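Local atomic coordinates of leucine aminopeptidase 2 (Saccharomyces cerevisiae, PDB entry 2XQ0), a protein that preferentially cleaves di- and tripeptides as a zinc-dependent aminopeptidase of the M1 family and also shows low epoxide hydrolase activity in vitro. Residues L311-C315 / F421-D427; S540-L544 / F566-L572; K43-S47 / Q117-T121; L54-H58 / S107-F112. All coordinates share one frame; numbering follows the deposited sequence.

Contact 1 (L311-C315 / F421-D427); sequences LVTNC and FAKKSLD
Val312 carries CG1 anti to its backbone N (chi1 171°), and Leu426 carries CG between its backbone N and carbonyl carbon (chi1 87°). These torsions bring Val312 CG1 to 3.7 Å from Leu426 CD2, although the Leu426 side chain starts out pointing away from strand 312-314. The other branch of Leu426, CD1, sits over the centre of the Phe421 ring. Leu426 is thus held between Val312 and that ring. Val312 CG2 rests on Phe421 O at 3.4 Å. Farther back, Leu311 CG packs on Ala422 CB at 3.9 Å.

The backbones pair in parallel. Lys423 N, in the type II turn from Phe421 to Lys424, donates to Leu311 O at 2.7 Å. Thr313 N donates to Lys424 O at 3.2 Å. Leu426 N returns the bond to Thr313 O at 2.9 Å, and Cys315 N reaches Leu426 O at 2.8 Å. Lys164 NZ bonds Leu311 O, Lys424 O and Thr313 OG1. It thereby links both segments. Ser425 OG is bonded to Pro161 O.

Asn314 turns away from strand 424-426. Its side chain lies about 7 Å from that of the zinc ligand Glu324. The result is a two-stranded parallel sheet in the M1 peptidase domain. One strand leaves the helix that carries the HExxH zinc motif, and the other runs into Asp427, the N-cap of helix 428-438.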
loop_
_atom_site.group_PDB
_atom_site.type_symbol
_atom_site.label_atom_id
_atom_site.label_comp_id
_atom_site.label_asym_id
_atom_site.label_seq_id
_atom_site.Cartn_x
_atom_site.Cartn_y
_atom_site.Cartn_z
ATOM N N LEU A 311 -4.937 -10.274 9.825
ATOM C CA LEU A 311 -5.121 -11.230 10.904
ATOM C C LEU A 311 -4.412 -10.746 12.168
ATOM O O LEU A 311 -4.969 -10.783 13.278
ATOM C CB LEU A 311 -4.577 -12.600 10.464
ATOM C CG LEU A 311 -4.915 -13.750 11.409
ATOM C CD1 LEU A 311 -6.430 -13.873 11.554
ATOM C CD2 LEU A 311 -4.301 -15.070 10.925
ATOM N N VAL A 312 -3.179 -10.269 11.990
ATOM C CA VAL A 312 -2.368 -9.761 13.087
ATOM C C VAL A 312 -2.010 -8.320 12.750
ATOM O O VAL A 312 -1.401 -8.069 11.730
ATOM C CB VAL A 312 -1.065 -10.585 13.259
ATOM C CG1 VAL A 312 -0.141 -9.912 14.251
ATOM C CG2 VAL A 312 -1.379 -12.004 13.703
ATOM N N THR A 313 -2.419 -7.376 13.589
ATOM C CA THR A 313 -2.403 -5.964 13.215
ATOM C C THR A 313 -1.521 -5.112 14.119
ATOM O O THR A 313 -1.435 -5.354 15.314
ATOM C CB THR A 313 -3.837 -5.407 13.271
ATOM O OG1 THR A 313 -4.707 -6.289 12.558
ATOM C CG2 THR A 313 -3.910 -3.992 12.659
ATOM N N ASN A 314 -0.868 -4.100 13.556
ATOM C CA ASN A 314 -0.128 -3.170 14.383
ATOM C C ASN A 314 -1.089 -2.384 15.277
ATOM O O ASN A 314 -2.166 -1.955 14.844
ATOM C CB ASN A 314 0.730 -2.206 13.542
ATOM C CG ASN A 314 -0.028 -1.618 12.343
ATOM O OD1 ASN A 314 -1.246 -1.555 12.334
ATOM N ND2 ASN A 314 0.708 -1.186 11.333
ATOM N N CYS A 315 -0.698 -2.186 16.528
ATOM C CA CYS A 315 -1.589 -1.536 17.476
ATOM C C CYS A 315 -1.705 -0.039 17.241
ATOM O O CYS A 315 -2.700 0.575 17.627
ATOM C CB CYS A 315 -1.118 -1.809 18.901
ATOM S SG CYS A 315 0.431 -1.017 19.280
ATOM N N PHE A 421 -1.111 -14.178 17.785
ATOM C CA PHE A 421 -1.746 -12.874 17.681
ATOM C C PHE A 421 -2.912 -12.841 16.713
ATOM O O PHE A 421 -3.426 -11.769 16.398
ATOM C CB PHE A 421 -0.706 -11.796 17.344
ATOM C CG PHE A 421 0.289 -11.576 18.446
ATOM C CD1 PHE A 421 -0.072 -10.874 19.588
ATOM C CD2 PHE A 421 1.557 -12.125 18.373
ATOM C CE1 PHE A 421 0.825 -10.693 20.623
ATOM C CE2 PHE A 421 2.470 -11.949 19.409
ATOM C CZ PHE A 421 2.104 -11.234 20.532
ATOM N N ALA A 422 -3.353 -14.007 16.253
ATOM C CA ALA A 422 -4.468 -14.021 15.306
ATOM C C ALA A 422 -5.656 -13.257 15.882
ATOM O O ALA A 422 -6.070 -13.498 17.017
ATOM C CB ALA A 422 -4.873 -15.451 14.928
ATOM N N LYS A 423 -6.181 -12.320 15.100
ATOM C CA LYS A 423 -7.373 -11.564 15.479
ATOM C C LYS A 423 -7.132 -10.519 16.551
ATOM O O LYS A 423 -8.082 -9.983 17.128
ATOM C CB LYS A 423 -8.512 -12.507 15.876
ATOM C CG LYS A 423 -8.958 -13.414 14.729
ATOM C CD LYS A 423 -10.004 -14.433 15.167
ATOM C CE LYS A 423 -10.382 -15.344 14.006
ATOM N NZ LYS A 423 -11.608 -16.153 14.290
ATOM N N LYS A 424 -5.859 -10.201 16.787
ATOM C CA LYS A 424 -5.485 -9.252 17.822
ATOM C C LYS A 424 -4.562 -8.197 17.232
ATOM O O LYS A 424 -4.212 -8.251 16.047
ATOM C CB LYS A 424 -4.799 -9.971 18.990
ATOM C CG LYS A 424 -5.681 -11.020 19.682
ATOM C CD LYS A 424 -4.884 -11.830 20.680
ATOM C CE LYS A 424 -5.769 -12.818 21.408
ATOM N NZ LYS A 424 -5.134 -13.318 22.665
ATOM N N SER A 425 -4.191 -7.230 18.056
ATOM C CA SER A 425 -3.279 -6.167 17.645
ATOM C C SER A 425 -2.090 -6.163 18.585
ATOM O O SER A 425 -2.195 -6.638 19.719
ATOM C CB SER A 425 -3.999 -4.820 17.688
ATOM O OG SER A 425 -5.107 -4.824 16.786
ATOM N N LEU A 426 -0.952 -5.644 18.138
ATOM C CA LEU A 426 0.229 -5.686 19.006
ATOM C C LEU A 426 1.265 -4.625 18.692
ATOM O O LEU A 426 1.189 -3.949 17.654
ATOM C CB LEU A 426 0.900 -7.057 18.944
ATOM C CG LEU A 426 1.925 -7.205 17.814
ATOM C CD1 LEU A 426 2.803 -8.402 18.062
ATOM C CD2 LEU A 426 1.226 -7.333 16.466
ATOM N N ASP A 427 2.218 -4.473 19.612
ATOM C CA ASP A 427 3.324 -3.551 19.416
ATOM C C ASP A 427 4.646 -4.318 19.234
ATOM O O ASP A 427 4.694 -5.541 19.329
ATOM C CB ASP A 427 3.376 -2.472 20.527
ATOM C CG ASP A 427 3.647 -3.050 21.906
ATOM O OD1 ASP A 427 4.325 -4.083 21.979
ATOM O OD2 ASP A 427 3.201 -2.461 22.925
#

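Contact 2 (S540-L544 / F566-L572); sequences SRALL and FQIFAKL
Phe566 lays its ring against Ser540 and Leu543 of helix 537-546, with CG anti to the backbone N (chi1 173°). Ser540 CB lies 3.8 Å from Phe566 CZ, and Leu543 CG lies 4.0 Å from Phe566 CE2. Leu544 is also beside this ring, but the exact place of its CD1 is doubtful because the atom is modelled too near Ser540 O. Trp533 makes an edge-to-face contact with the same ring. With an alanine in place of Phe566, Ser540 and Leu543 would probably lose their aromatic neighbour, and a gap would open between the two helices.

Gln567 comes next. Its extended chain crosses Leu544, and Leu544 CD2 touches Gln567 NE2 at 3.4 Å. One turn on, Ala570 CB meets Ser540 CB at 3.7 Å. The small Ala570 side chain is consistent with the close approach of the backbones here. Lys571 has positive phi and closes helix 557-569 in a Schellman motif, with Leu572 N bonded to Gln567 O at 3.0 Å. This turn sends Leu572 back to the first helix. Its CD1 packs on Leu544 CD2 at 3.7 Å. Its CD2 lies over one face of the Arg541 guanidinium, 3.3 Å from Arg541 NH1. Arg541 NH2 makes a salt bridge to Glu574.

Mainly van der Waals contacts of side chains join the two helices, and a Schellman-capped helix end completes the contact, in keeping with the helical C-terminal domain of leukotriene A4 hydrolases.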
loop_
_atom_site.group_PDB
_atom_site.type_symbol
_atom_site.label_atom_id
_atom_site.label_comp_id
_atom_site.label_asym_id
_atom_site.label_seq_id
_atom_site.Cartn_x
_atom_site.Cartn_y
_atom_site.Cartn_z
ATOM N N SER A 540 21.136 7.693 -27.409
ATOM C CA SER A 540 19.876 7.553 -26.697
ATOM C C SER A 540 18.769 7.176 -27.681
ATOM O O SER A 540 17.916 6.340 -27.386
ATOM C CB SER A 540 19.543 8.824 -25.917
ATOM O OG SER A 540 19.510 9.936 -26.781
ATOM N N ARG A 541 18.806 7.780 -28.861
ATOM C CA ARG A 541 17.900 7.409 -29.950
ATOM C C ARG A 541 18.134 5.978 -30.465
ATOM O O ARG A 541 17.179 5.250 -30.741
ATOM C CB ARG A 541 17.980 8.431 -31.099
ATOM C CG ARG A 541 17.412 9.797 -30.733
ATOM C CD ARG A 541 17.530 10.798 -31.871
ATOM N NE ARG A 541 16.609 11.924 -31.708
ATOM C CZ ARG A 541 16.902 13.053 -31.068
ATOM N NH1 ARG A 541 18.096 13.223 -30.520
ATOM N NH2 ARG A 541 15.997 14.018 -30.976
ATOM N N ALA A 542 19.401 5.579 -30.589
ATOM C CA ALA A 542 19.747 4.209 -30.981
ATOM C C ALA A 542 19.239 3.193 -29.954
ATOM O O ALA A 542 18.727 2.133 -30.320
ATOM C CB ALA A 542 21.255 4.062 -31.172
ATOM N N LEU A 543 19.397 3.526 -28.672
ATOM C CA LEU A 543 18.885 2.709 -27.567
ATOM C C LEU A 543 17.426 2.351 -27.841
ATOM O O LEU A 543 17.061 1.181 -27.974
ATOM C CB LEU A 543 18.981 3.498 -26.249
ATOM C CG LEU A 543 18.781 2.841 -24.872
ATOM C CD1 LEU A 543 17.567 1.924 -24.818
ATOM C CD2 LEU A 543 20.031 2.111 -24.402
ATOM N N LEU A 544 16.601 3.385 -27.940
ATOM C CA LEU A 544 15.161 3.225 -28.114
ATOM C C LEU A 544 14.833 2.436 -29.376
ATOM O O LEU A 544 13.902 1.628 -29.388
ATOM C CB LEU A 544 14.480 4.593 -28.160
ATOM C CG LEU A 544 14.322 5.363 -26.847
ATOM C CD1 LEU A 544 15.624 5.463 -26.076
ATOM C CD2 LEU A 544 13.772 6.750 -27.133
ATOM N N PHE A 566 13.916 7.735 -19.014
ATOM C CA PHE A 566 15.176 7.742 -19.754
ATOM C C PHE A 566 15.128 8.800 -20.843
ATOM O O PHE A 566 16.107 9.511 -21.069
ATOM C CB PHE A 566 15.487 6.402 -20.393
ATOM C CG PHE A 566 16.695 6.440 -21.289
ATOM C CD1 PHE A 566 17.975 6.504 -20.744
ATOM C CD2 PHE A 566 16.555 6.426 -22.669
ATOM C CE1 PHE A 566 19.099 6.536 -21.568
ATOM C CE2 PHE A 566 17.677 6.458 -23.499
ATOM C CZ PHE A 566 18.948 6.516 -22.944
ATOM N N GLN A 567 13.984 8.893 -21.519
ATOM C CA GLN A 567 13.802 9.867 -22.581
ATOM C C GLN A 567 13.996 11.280 -22.051
ATOM O O GLN A 567 14.570 12.133 -22.736
ATOM C CB GLN A 567 12.425 9.710 -23.233
ATOM C CG GLN A 567 12.350 8.561 -24.229
ATOM C CD GLN A 567 10.953 8.353 -24.780
ATOM O OE1 GLN A 567 10.028 9.096 -24.454
ATOM N NE2 GLN A 567 10.792 7.334 -25.615
ATOM N N ILE A 568 13.534 11.520 -20.826
ATOM C CA ILE A 568 13.652 12.840 -20.206
ATOM C C ILE A 568 15.096 13.126 -19.786
ATOM O O ILE A 568 15.634 14.195 -20.063
ATOM C CB ILE A 568 12.722 12.983 -18.980
ATOM C CG1 ILE A 568 11.252 12.858 -19.401
ATOM C CG2 ILE A 568 12.967 14.307 -18.273
ATOM C CD1 ILE A 568 10.863 13.778 -20.538
ATOM N N PHE A 569 15.707 12.158 -19.113
ATOM C CA PHE A 569 17.106 12.254 -18.699
ATOM C C PHE A 569 18.021 12.501 -19.900
ATOM O O PHE A 569 19.093 13.098 -19.769
ATOM C CB PHE A 569 17.524 10.982 -17.948
ATOM C CG PHE A 569 17.454 11.110 -16.452
ATOM C CD1 PHE A 569 16.229 11.070 -15.794
ATOM C CD2 PHE A 569 18.611 11.273 -15.699
ATOM C CE1 PHE A 569 16.163 11.188 -14.415
ATOM C CE2 PHE A 569 18.549 11.393 -14.319
ATOM C CZ PHE A 569 17.325 11.354 -13.675
ATOM N N ALA A 570 17.575 12.040 -21.067
ATOM C CA ALA A 570 18.282 12.245 -22.324
ATOM C C ALA A 570 17.750 13.470 -23.069
ATOM O O ALA A 570 18.227 13.810 -24.149
ATOM C CB ALA A 570 18.183 10.997 -23.202
ATOM N N LYS A 571 16.759 14.129 -22.483
ATOM C CA LYS A 571 16.193 15.334 -23.076
ATOM C C LYS A 571 15.915 15.178 -24.576
ATOM O O LYS A 571 16.281 16.042 -25.378
ATOM C CB LYS A 571 17.114 16.536 -22.825
ATOM C CG LYS A 571 17.301 16.883 -21.354
ATOM C CD LYS A 571 18.201 18.099 -21.181
ATOM C CE LYS A 571 18.256 18.538 -19.727
ATOM N NZ LYS A 571 18.736 17.432 -18.849
ATOM N N LEU A 572 15.279 14.071 -24.952
ATOM C CA LEU A 572 14.784 13.907 -26.314
ATOM C C LEU A 572 13.473 14.661 -26.402
ATOM O O LEU A 572 12.424 14.147 -26.007
ATOM C CB LEU A 572 14.570 12.430 -26.659
ATOM C CG LEU A 572 15.808 11.530 -26.700
ATOM C CD1 LEU A 572 15.414 10.077 -26.921
ATOM C CD2 LEU A 572 16.785 11.995 -27.773
#

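Contact 3 (K43-S47 / Q117-T121); sequences KSAIS and QFRTT
Thr120 and Ile46 form the tight part of this contact. Ile46 N donates to Thr120 OG1 at 2.8 Å, with an N-H...O angle of 163°. Thr120 N donates to Ile46 O, also at 2.8 Å. The threonine therefore answers one backbone bond with its backbone and the other with its side chain. The hydroxyl reaches Ile46 N because OG1 stands between the backbone N and the carbonyl carbon (chi1 61°). It also donates to a water at 2.8 Å, and this water donates in turn to Ser44 O and Thr121 O. A valine in place of Thr120 would probably leave Ile46 N without its acceptor and the water with only its bonds to Ser44 O and Thr121 O. On the buried side, Ile46 packs against Leu37 and Trp129.

Ser47 and Arg119 lie beside this as an antiparallel non-hydrogen-bonded pair. Their CB atoms are 3.6 Å apart.

The looser side follows the Arg119 chain. A bend at chi3 (-62°) turns its guanidinium back over the first segment. Arg119 NH2 then touches Ala45 CB at 3.4 Å and, more distantly, Lys43 CD at 3.8 Å. Lys43 is exposed, and its NZ stays 6.1 Å from Arg119 NH2, so these like charges do not meet. Arg119 also touches Asp75 of the neighbouring strand 74-81.

A G1 beta bulge, with Ser44 and Ala45 opposite Ser40, opens strand 45-56 after strand 28-40. Strand 111-120 runs antiparallel to strand 45-56 in the large sheet of the M1 N-terminal domain.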
loop_
_atom_site.group_PDB
_atom_site.type_symbol
_atom_site.label_atom_id
_atom_site.label_comp_id
_atom_site.label_asym_id
_atom_site.label_seq_id
_atom_site.Cartn_x
_atom_site.Cartn_y
_atom_site.Cartn_z
ATOM N N LYS A 43 -25.572 13.183 -5.118
ATOM C CA LYS A 43 -25.066 14.127 -4.136
ATOM C C LYS A 43 -23.590 13.900 -3.839
ATOM O O LYS A 43 -22.968 14.690 -3.137
ATOM C CB LYS A 43 -25.890 14.042 -2.851
ATOM C CG LYS A 43 -27.322 14.515 -3.029
ATOM C CD LYS A 43 -28.160 14.273 -1.787
ATOM C CE LYS A 43 -29.465 15.064 -1.838
ATOM N NZ LYS A 43 -30.197 14.858 -3.121
ATOM N N SER A 44 -23.031 12.831 -4.403
ATOM C CA SER A 44 -21.709 12.346 -4.010
ATOM C C SER A 44 -21.582 12.265 -2.489
ATOM O O SER A 44 -20.676 12.848 -1.895
ATOM C CB SER A 44 -20.595 13.217 -4.604
ATOM O OG SER A 44 -20.671 13.221 -6.013
ATOM N N ALA A 45 -22.504 11.535 -1.874
ATOM C CA ALA A 45 -22.468 11.286 -0.445
ATOM C C ALA A 45 -22.894 9.862 -0.118
ATOM O O ALA A 45 -23.697 9.250 -0.822
ATOM C CB ALA A 45 -23.369 12.282 0.297
ATOM N N ILE A 46 -22.332 9.334 0.954
ATOM C CA ILE A 46 -22.830 8.115 1.557
ATOM C C ILE A 46 -23.464 8.498 2.891
ATOM O O ILE A 46 -22.895 9.267 3.665
ATOM C CB ILE A 46 -21.704 7.087 1.707
ATOM C CG1 ILE A 46 -21.300 6.577 0.314
ATOM C CG2 ILE A 46 -22.161 5.913 2.555
ATOM C CD1 ILE A 46 -20.189 5.557 0.335
ATOM N N SER A 47 -24.665 7.993 3.144
ATOM C CA SER A 47 -25.410 8.401 4.324
ATOM C C SER A 47 -26.001 7.147 4.926
ATOM O O SER A 47 -26.029 6.105 4.290
ATOM C CB SER A 47 -26.535 9.386 3.952
ATOM O OG SER A 47 -27.425 8.796 3.002
ATOM N N GLN A 117 -26.636 8.160 13.226
ATOM C CA GLN A 117 -26.999 8.501 11.859
ATOM C C GLN A 117 -26.113 9.624 11.388
ATOM O O GLN A 117 -25.877 10.588 12.113
ATOM C CB GLN A 117 -28.453 8.953 11.765
ATOM C CG GLN A 117 -29.461 7.866 12.032
ATOM C CD GLN A 117 -30.856 8.424 12.149
ATOM O OE1 GLN A 117 -31.323 9.141 11.263
ATOM N NE2 GLN A 117 -31.525 8.117 13.254
ATOM N N PHE A 118 -25.640 9.514 10.158
ATOM C CA PHE A 118 -24.703 10.493 9.655
ATOM C C PHE A 118 -24.741 10.493 8.141
ATOM O O PHE A 118 -25.339 9.601 7.526
ATOM C CB PHE A 118 -23.287 10.128 10.127
ATOM C CG PHE A 118 -22.760 8.876 9.498
ATOM C CD1 PHE A 118 -23.106 7.630 10.001
ATOM C CD2 PHE A 118 -21.945 8.939 8.386
ATOM C CE1 PHE A 118 -22.633 6.478 9.408
ATOM C CE2 PHE A 118 -21.482 7.801 7.795
ATOM C CZ PHE A 118 -21.832 6.562 8.301
ATOM N N ARG A 119 -24.081 11.485 7.549
ATOM C CA ARG A 119 -23.762 11.453 6.132
ATOM C C ARG A 119 -22.347 11.996 5.905
ATOM O O ARG A 119 -21.845 12.803 6.691
ATOM C CB ARG A 119 -24.788 12.260 5.328
ATOM C CG ARG A 119 -24.881 13.720 5.736
ATOM C CD ARG A 119 -26.039 14.443 5.022
ATOM N NE ARG A 119 -25.825 14.447 3.579
ATOM C CZ ARG A 119 -26.505 13.701 2.712
ATOM N NH1 ARG A 119 -27.476 12.898 3.135
ATOM N NH2 ARG A 119 -26.225 13.778 1.415
ATOM N N THR A 120 -21.704 11.542 4.833
ATOM C CA THR A 120 -20.442 12.127 4.418
ATOM C C THR A 120 -20.643 13.530 3.837
ATOM O O THR A 120 -21.754 13.912 3.461
ATOM C CB THR A 120 -19.678 11.223 3.429
ATOM O OG1 THR A 120 -20.449 11.018 2.220
ATOM C CG2 THR A 120 -19.382 9.893 4.080
ATOM N N THR A 121 -19.575 14.313 3.781
ATOM C CA THR A 121 -19.691 15.668 3.246
ATOM C C THR A 121 -18.784 15.855 2.036
ATOM O O THR A 121 -18.019 14.953 1.664
ATOM C CB THR A 121 -19.382 16.761 4.313
ATOM O OG1 THR A 121 -17.975 16.807 4.575
ATOM C CG2 THR A 121 -20.147 16.507 5.613
HETATM O O HOH W 1 -19.198 12.728 0.413
#

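Contact 4 (L54-H58 / S107-F112); sequences LKKLH and SCNDNF
Leu54 and Phe112 are an antiparallel hydrogen-bonded pair. Leu54 N donates to Phe112 O at 2.9 Å in a nearly straight bond (176°). Phe112 N donates back to Leu54 O at 3.0 Å. Lys55 and Asn111 form the next, non-hydrogen-bonded pair. Lys56 N then bonds Asp110 O at 2.9 Å, where strand 111-120 has not yet begun.

The side chains split between two faces of the sheet. On one, Leu54 CB lies over a face of the Phe112 ring, 4.1 Å from the ring centroid and 21° off its normal, a CH-pi contact. Ser107 OG is over the opposite face of the ring. The Phe112 side chain has CG between its backbone N and carbonyl carbon (chi1 66°), and its ring reaches back to Lys56, whose CG lies 3.6 Å from Phe112 CE2. The extended Lys56 chain runs on to Ser107, and its NZ makes a weak bond to Ser107 O at 3.4 Å. Leu67 touches both Leu54 and Phe112.

On the other face, Lys55 and Asn111 lie side by side and point the same way. A water joins them: it accepts from Lys55 NZ at 2.9 Å and donates to Asn111 OD1 at 3.0 Å. At the end of the first segment, His58 turns a ring edge to the Asp110 carboxylate, but it is poorly ordered.

The chemistry is thus two-sided. Leu54 and the aliphatic part of Lys56 pack on the Phe112 ring, with the Ser107 hydroxyl over the face opposite Leu54 CB. Amine, amide and water occupy the other face, where Lys55 probably keeps its positive charge.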
loop_
_atom_site.group_PDB
_atom_site.type_symbol
_atom_site.label_atom_id
_atom_site.label_comp_id
_atom_site.label_asym_id
_atom_site.label_seq_id
_atom_site.Cartn_x
_atom_site.Cartn_y
_atom_site.Cartn_z
ATOM N N LEU A 54 -21.471 -2.510 22.032
ATOM C CA LEU A 54 -20.309 -2.161 22.849
ATOM C C LEU A 54 -20.386 -2.730 24.255
ATOM O O LEU A 54 -21.468 -3.070 24.745
ATOM C CB LEU A 54 -20.155 -0.642 22.939
ATOM C CG LEU A 54 -19.996 0.154 21.648
ATOM C CD1 LEU A 54 -19.821 1.638 21.978
ATOM C CD2 LEU A 54 -18.817 -0.373 20.843
ATOM N N LYS A 55 -19.229 -2.820 24.906
ATOM C CA LYS A 55 -19.172 -3.190 26.313
ATOM C C LYS A 55 -18.237 -2.255 27.069
ATOM O O LYS A 55 -17.065 -2.110 26.713
ATOM C CB LYS A 55 -18.734 -4.645 26.487
ATOM C CG LYS A 55 -18.684 -5.124 27.938
ATOM C CD LYS A 55 -18.540 -6.645 28.024
ATOM C CE LYS A 55 -17.293 -7.140 27.286
ATOM N NZ LYS A 55 -17.207 -8.634 27.216
ATOM N N LYS A 56 -18.768 -1.611 28.105
ATOM C CA LYS A 56 -17.966 -0.768 28.981
ATOM C C LYS A 56 -16.933 -1.634 29.689
ATOM O O LYS A 56 -17.266 -2.684 30.241
ATOM C CB LYS A 56 -18.841 -0.082 30.035
ATOM C CG LYS A 56 -20.016 0.715 29.488
ATOM C CD LYS A 56 -20.780 1.410 30.615
ATOM C CE LYS A 56 -22.107 1.980 30.134
ATOM N NZ LYS A 56 -22.728 2.857 31.166
ATOM N N LEU A 57 -15.681 -1.194 29.668
ATOM C CA LEU A 57 -14.624 -1.875 30.394
ATOM C C LEU A 57 -14.381 -1.149 31.724
ATOM O O LEU A 57 -14.566 0.068 31.827
ATOM C CB LEU A 57 -13.347 -1.937 29.551
ATOM C CG LEU A 57 -13.453 -2.547 28.139
ATOM C CD1 LEU A 57 -12.103 -2.526 27.447
ATOM C CD2 LEU A 57 -13.995 -3.966 28.182
ATOM N N HIS A 58 -14.001 -1.897 32.754
ATOM C CA HIS A 58 -13.729 -1.297 34.057
ATOM C C HIS A 58 -12.374 -1.758 34.582
ATOM O O HIS A 58 -11.619 -0.974 35.154
ATOM C CB HIS A 58 -14.834 -1.634 35.069
ATOM C CG HIS A 58 -16.157 -0.997 34.769
ATOM N ND1 HIS A 58 -17.242 -1.716 34.314
ATOM C CD2 HIS A 58 -16.574 0.288 34.871
ATOM C CE1 HIS A 58 -18.269 -0.901 34.144
ATOM N NE2 HIS A 58 -17.890 0.321 34.472
ATOM N N SER A 107 -26.674 4.923 29.491
ATOM C CA SER A 107 -27.148 3.550 29.344
ATOM C C SER A 107 -27.047 2.814 30.671
ATOM O O SER A 107 -26.126 3.044 31.457
ATOM C CB SER A 107 -26.357 2.806 28.266
ATOM O OG SER A 107 -25.009 2.618 28.652
ATOM N N CYS A 108 -28.002 1.925 30.912
ATOM C CA CYS A 108 -28.114 1.258 32.200
ATOM C C CYS A 108 -27.040 0.193 32.403
ATOM O O CYS A 108 -26.439 0.106 33.475
ATOM C CB CYS A 108 -29.511 0.655 32.366
ATOM S SG CYS A 108 -30.847 1.882 32.427
ATOM N N ASN A 109 -26.788 -0.605 31.371
ATOM C CA ASN A 109 -25.902 -1.758 31.513
ATOM C C ASN A 109 -24.532 -1.589 30.882
ATOM O O ASN A 109 -24.314 -0.681 30.081
ATOM C CB ASN A 109 -26.572 -3.008 30.952
ATOM C CG ASN A 109 -27.894 -3.296 31.623
ATOM O OD1 ASN A 109 -27.987 -4.172 32.481
ATOM N ND2 ASN A 109 -28.926 -2.547 31.248
ATOM N N ASP A 110 -23.612 -2.475 31.254
ATOM C CA ASP A 110 -22.264 -2.468 30.695
ATOM C C ASP A 110 -22.297 -2.748 29.200
ATOM O O ASP A 110 -21.551 -2.134 28.433
ATOM C CB ASP A 110 -21.370 -3.487 31.399
ATOM C CG ASP A 110 -20.840 -2.980 32.727
ATOM O OD1 ASP A 110 -21.306 -1.914 33.196
ATOM O OD2 ASP A 110 -19.954 -3.649 33.300
ATOM N N ASN A 111 -23.163 -3.678 28.799
ATOM C CA ASN A 111 -23.401 -3.976 27.391
ATOM C C ASN A 111 -24.510 -3.089 26.842
ATOM O O ASN A 111 -25.575 -2.967 27.457
ATOM C CB ASN A 111 -23.777 -5.448 27.191
ATOM C CG ASN A 111 -22.593 -6.374 27.322
ATOM O OD1 ASN A 111 -22.089 -6.899 26.329
ATOM N ND2 ASN A 111 -22.139 -6.582 28.551
ATOM N N PHE A 112 -24.264 -2.468 25.691
ATOM C CA PHE A 112 -25.246 -1.547 25.126
ATOM C C PHE A 112 -25.079 -1.397 23.618
ATOM O O PHE A 112 -24.050 -1.779 23.048
ATOM C CB PHE A 112 -25.211 -0.187 25.847
ATOM C CG PHE A 112 -23.922 0.596 25.645
ATOM C CD1 PHE A 112 -23.847 1.599 24.688
ATOM C CD2 PHE A 112 -22.803 0.344 26.426
ATOM C CE1 PHE A 112 -22.681 2.340 24.507
ATOM C CE2 PHE A 112 -21.624 1.079 26.252
ATOM C CZ PHE A 112 -21.562 2.079 25.284
HETATM O O HOH W 2 -19.922 -9.022 26.233
#

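How the contacts relate
From the N terminus, contact 3 opens first, at 43-47. Contact 4 opens at 54-58 on the same strand, 45-56, and closes at 107-112. Contact 3 then closes at 117-121. Contact 4 therefore nests within contact 3, and both join strands 45-56 and 111-120 at places whose centres are 29 Å apart. Contact 1 follows in series. It closes a largely helical loop of 105 residues in the peptidase domain, which includes the zinc ligand Glu324. Contact 2 comes last and closes a short loop of 21 residues in the helical C-terminal part. None of the four cross. Contacts 2 and 4 are farthest apart, with centres 67 Å from each other.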